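Local coordinates for protein ORF59 (Human herpesvirus 8, PDB 3HSL) that acts as the accessory subunit of the viral DNA polymerase in lytic replication, raising its processivity, probably by sliding along the template and keeping the polymerase from dissociating, at residues V198-T203 with V244-A248; L204-T208 with I218-P222. All coordinates share one frame; numbering follows the deposited sequence.

Contact 1 (V198-T203 with V244-A248); sequences VSVSET and VHTDA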
# COMPACT_ATOMS: atom_id res chain seq x y z
N VAL A 198 -14.59 25.68 21.77
CA VAL A 198 -13.98 25.13 22.97
C VAL A 198 -13.65 26.35 23.82
O VAL A 198 -12.98 27.25 23.35
CB VAL A 198 -12.65 24.45 22.62
CG1 VAL A 198 -12.10 23.64 23.80
CG2 VAL A 198 -12.82 23.50 21.42
N SER A 199 -14.11 26.42 25.05
CA SER A 199 -13.79 27.60 25.84
C SER A 199 -13.29 27.21 27.21
O SER A 199 -13.49 26.08 27.65
CB SER A 199 -14.98 28.55 25.95
OG SER A 199 -16.06 27.94 26.61
N VAL A 200 -12.64 28.15 27.88
CA VAL A 200 -12.09 27.89 29.18
C VAL A 200 -12.42 29.07 30.04
O VAL A 200 -12.19 30.22 29.65
CB VAL A 200 -10.55 27.70 29.13
CG1 VAL A 200 -10.00 27.33 30.49
CG2 VAL A 200 -10.16 26.62 28.16
N SER A 201 -12.96 28.78 31.21
CA SER A 201 -13.34 29.77 32.18
C SER A 201 -12.32 29.81 33.29
O SER A 201 -12.00 28.77 33.87
CB SER A 201 -14.66 29.36 32.80
OG SER A 201 -14.90 30.14 33.94
N GLU A 202 -11.79 30.99 33.60
CA GLU A 202 -10.84 31.06 34.69
C GLU A 202 -11.61 31.09 36.02
O GLU A 202 -11.17 30.49 37.01
CB GLU A 202 -9.92 32.27 34.55
CG GLU A 202 -8.93 32.36 35.71
CD GLU A 202 -8.21 33.70 35.79
OE1 GLU A 202 -7.75 34.02 36.91
OE2 GLU A 202 -8.09 34.42 34.77
N THR A 203 -12.76 31.78 36.05
CA THR A 203 -13.59 31.88 37.26
C THR A 203 -13.95 30.49 37.78
O THR A 203 -13.62 30.13 38.91
CB THR A 203 -14.90 32.68 37.01
OG1 THR A 203 -14.58 34.01 36.60
CG2 THR A 203 -15.76 32.74 38.28
N VAL A 244 -4.90 28.35 33.79
CA VAL A 244 -5.63 29.34 33.01
C VAL A 244 -5.44 30.76 33.52
O VAL A 244 -5.74 31.05 34.69
CB VAL A 244 -7.17 29.08 33.10
CG1 VAL A 244 -7.92 30.00 32.15
CG2 VAL A 244 -7.52 27.63 32.77
N HIS A 245 -4.96 31.67 32.67
CA HIS A 245 -4.85 33.06 33.14
C HIS A 245 -5.84 34.08 32.55
O HIS A 245 -5.92 35.21 33.02
CB HIS A 245 -3.41 33.57 33.35
CG HIS A 245 -2.82 33.14 34.66
ND1 HIS A 245 -1.98 32.04 34.80
CD2 HIS A 245 -2.95 33.67 35.90
CE1 HIS A 245 -1.63 31.92 36.06
NE2 HIS A 245 -2.20 32.89 36.76
N THR A 246 -6.58 33.67 31.54
CA THR A 246 -7.60 34.52 30.91
C THR A 246 -8.58 33.54 30.31
O THR A 246 -8.20 32.45 29.90
CB THR A 246 -7.05 35.37 29.73
OG1 THR A 246 -5.81 35.97 30.08
CG2 THR A 246 -8.07 36.45 29.31
N ASP A 247 -9.85 33.92 30.24
CA ASP A 247 -10.82 33.06 29.61
C ASP A 247 -10.36 32.85 28.19
O ASP A 247 -9.79 33.75 27.57
CB ASP A 247 -12.23 33.65 29.66
CG ASP A 247 -12.88 33.50 31.02
OD1 ASP A 247 -12.17 33.18 31.99
OD2 ASP A 247 -14.10 33.69 31.13
N ALA A 248 -10.60 31.66 27.67
CA ALA A 248 -10.22 31.30 26.31
C ALA A 248 -11.45 30.83 25.57
O ALA A 248 -12.36 30.25 26.17
CB ALA A 248 -9.19 30.20 26.34

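Contact 2 (L204-T208 with I218-P222); sequences LSIVT and IDFKP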
# COMPACT_ATOMS: atom_id res chain seq x y z
N LEU A 204 -14.62 29.72 36.93
CA LEU A 204 -15.01 28.36 37.25
C LEU A 204 -13.85 27.63 36.64
O LEU A 204 -13.38 28.05 35.59
CB LEU A 204 -16.28 28.03 36.47
CG LEU A 204 -17.39 29.10 36.49
CD1 LEU A 204 -18.54 28.74 35.54
CD2 LEU A 204 -17.93 29.39 37.92
N SER A 205 -13.35 26.56 37.22
CA SER A 205 -12.24 25.92 36.49
C SER A 205 -12.91 24.94 35.53
O SER A 205 -12.90 23.72 35.76
CB SER A 205 -11.25 25.26 37.43
OG SER A 205 -10.70 26.25 38.29
N ILE A 206 -13.48 25.49 34.45
CA ILE A 206 -14.24 24.69 33.48
C ILE A 206 -14.00 24.97 32.00
O ILE A 206 -13.87 26.12 31.58
CB ILE A 206 -15.76 24.89 33.73
CG1 ILE A 206 -16.15 24.45 35.14
CG2 ILE A 206 -16.59 24.13 32.72
CD1 ILE A 206 -17.60 24.63 35.41
N VAL A 207 -13.95 23.89 31.23
CA VAL A 207 -13.77 23.92 29.79
C VAL A 207 -15.01 23.33 29.18
O VAL A 207 -15.42 22.24 29.58
CB VAL A 207 -12.64 23.02 29.39
CG1 VAL A 207 -12.55 22.91 27.85
CG2 VAL A 207 -11.35 23.54 29.99
N THR A 208 -15.62 24.02 28.22
CA THR A 208 -16.83 23.45 27.65
C THR A 208 -16.72 23.28 26.13
O THR A 208 -16.18 24.14 25.44
CB THR A 208 -18.10 24.26 28.05
OG1 THR A 208 -18.52 25.15 27.03
CG2 THR A 208 -17.92 24.98 29.36
N ILE A 218 -16.63 20.17 31.43
CA ILE A 218 -15.61 19.44 32.17
C ILE A 218 -14.91 20.39 33.14
O ILE A 218 -14.45 21.46 32.75
CB ILE A 218 -14.54 18.84 31.24
CG1 ILE A 218 -15.17 17.87 30.24
CG2 ILE A 218 -13.45 18.17 32.07
CD1 ILE A 218 -14.20 17.31 29.23
N ASP A 219 -14.83 20.01 34.41
CA ASP A 219 -14.13 20.86 35.36
C ASP A 219 -12.74 20.29 35.63
O ASP A 219 -12.50 19.10 35.41
CB ASP A 219 -14.93 21.11 36.65
CG ASP A 219 -15.27 19.84 37.40
OD1 ASP A 219 -15.10 18.73 36.85
OD2 ASP A 219 -15.71 19.95 38.57
N PHE A 220 -11.82 21.14 36.08
CA PHE A 220 -10.45 20.70 36.36
C PHE A 220 -9.86 21.38 37.59
O PHE A 220 -10.33 22.44 38.01
CB PHE A 220 -9.56 20.96 35.13
CG PHE A 220 -9.52 22.40 34.69
CD1 PHE A 220 -8.62 23.30 35.26
CD2 PHE A 220 -10.39 22.87 33.71
CE1 PHE A 220 -8.58 24.63 34.86
CE2 PHE A 220 -10.36 24.17 33.30
CZ PHE A 220 -9.45 25.06 33.88
N LYS A 221 -8.83 20.77 38.16
CA LYS A 221 -8.17 21.37 39.32
C LYS A 221 -7.04 22.23 38.74
O LYS A 221 -6.14 21.72 38.06
CB LYS A 221 -7.65 20.32 40.31
N PRO A 222 -7.08 23.55 39.01
CA PRO A 222 -6.04 24.42 38.49
C PRO A 222 -4.81 24.46 39.40
O PRO A 222 -4.97 24.57 40.62
CB PRO A 222 -6.72 25.79 38.47
CG PRO A 222 -7.73 25.73 39.58
CD PRO A 222 -8.09 24.28 39.79

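Contact 1 (V198-T203 with V244-A248)
Val200 and Ala248 hold each other by two backbone hydrogen bonds. Val200 N donates a hydrogen bond to Ala248 O at 2.7 Å, and Ala248 N donates one to Val200 O at 2.9 Å. A third bond has a side chain as acceptor. Glu202 N points at Asp247 OD1, 2.7 Å away and nearly straight at 166°, and meets the carboxylate from above its plane. The Asp247 CG is turned beside its own backbone N (chi1 -77°), which brings OD1 up to the Glu202 amide just past the paired residues. Asp247 CA also makes a CA-H...O contact with Val200 O. The two Val200-Ala248 bonds make an antiparallel hydrogen-bonded pair, where strand 195-201 meets the start of strand 248-253, outermost within this chain, in the herpesvirus DNA polymerase accessory subunit fold. On the face that carries the Val200 and Ala248 side chains the packing is apolar. Their CB atoms, Val200 CB and Ala248 CB, are 4.0 Å apart. The CG1 branch of Val200, anti to its amide N, reaches Val244 CG2 at 3.4 Å. Trp276, Thr169 and Phe220 border this patch. At the exposed end the extended Glu202 chain runs alongside the 244-248 backbone, its CB near Val244 CG1 and its CG 3.6 Å from Val244 O.

Contact 2 (L204-T208 with I218-P222)
The beta hairpin of strands 206-211 and 214-222 brings Val207 and Ile218 together as an antiparallel hydrogen-bonded pair. Val207 N binds Ile218 O at 2.9 Å. Ile218 N returns a bond of 3.0 Å to Val207 O. Next to them, Ile206 and Asp219 form a non-hydrogen-bonded pair, and Ile206 CG1 packs on Asp219 CB at 3.9 Å. One further backbone bond lies just before strand 206-211. There Phe220 N binds Ser205 O at 2.8 Å, with the N-H...O angle at 153°. Asp219 CA also lies close to this oxygen, in a CA-H...O contact. The chain at Ser205 has the shape of an inverse gamma turn, though the bond that would close it is weak and doubtful. The Phe220 ring folds back over Ser205 because its CG sits between its own backbone N and carbonyl carbon (chi1 58°). Ser205 CB lies over the ring face in a CH-pi contact, 3.9 Å from the Phe220 centroid and 17° off the ring normal. Val207 CG2 approaches Phe220 CE2 obliquely at 3.5 Å, the two side chains crossing at about a right angle. Farther out, Ser205 OG rests 3.3 Å from Pro222 CG. Ser205 O thus accepts a hydrogen bond from Phe220 N and also lies over the ring of the same residue, so one backbone oxygen ties the 218-222 backbone and the Phe220 ring to Ser205.

Overall arrangement
Contact 2 is nested within the chain loop that contact 1 closes, and their centres are about 8 Å apart. Contact 1 is mainly a surface contact between distant parts of the chain; contact 2 is partly buried and local to one hairpin. They share neighbouring strands. In the strand order 195-201 lies between 206-211 and 248-253; its link to 206-211 includes a probable hydrogen bond, Ser201 N to Ile206 O, 2.8 Å. Their apolar sides also meet, with Val244 CG2 3.4 Å from Phe220 CZ. Contact 1 adds a carboxylate-to-amide bond at its exposed end, whereas contact 2 relies on an aromatic ring over a turn.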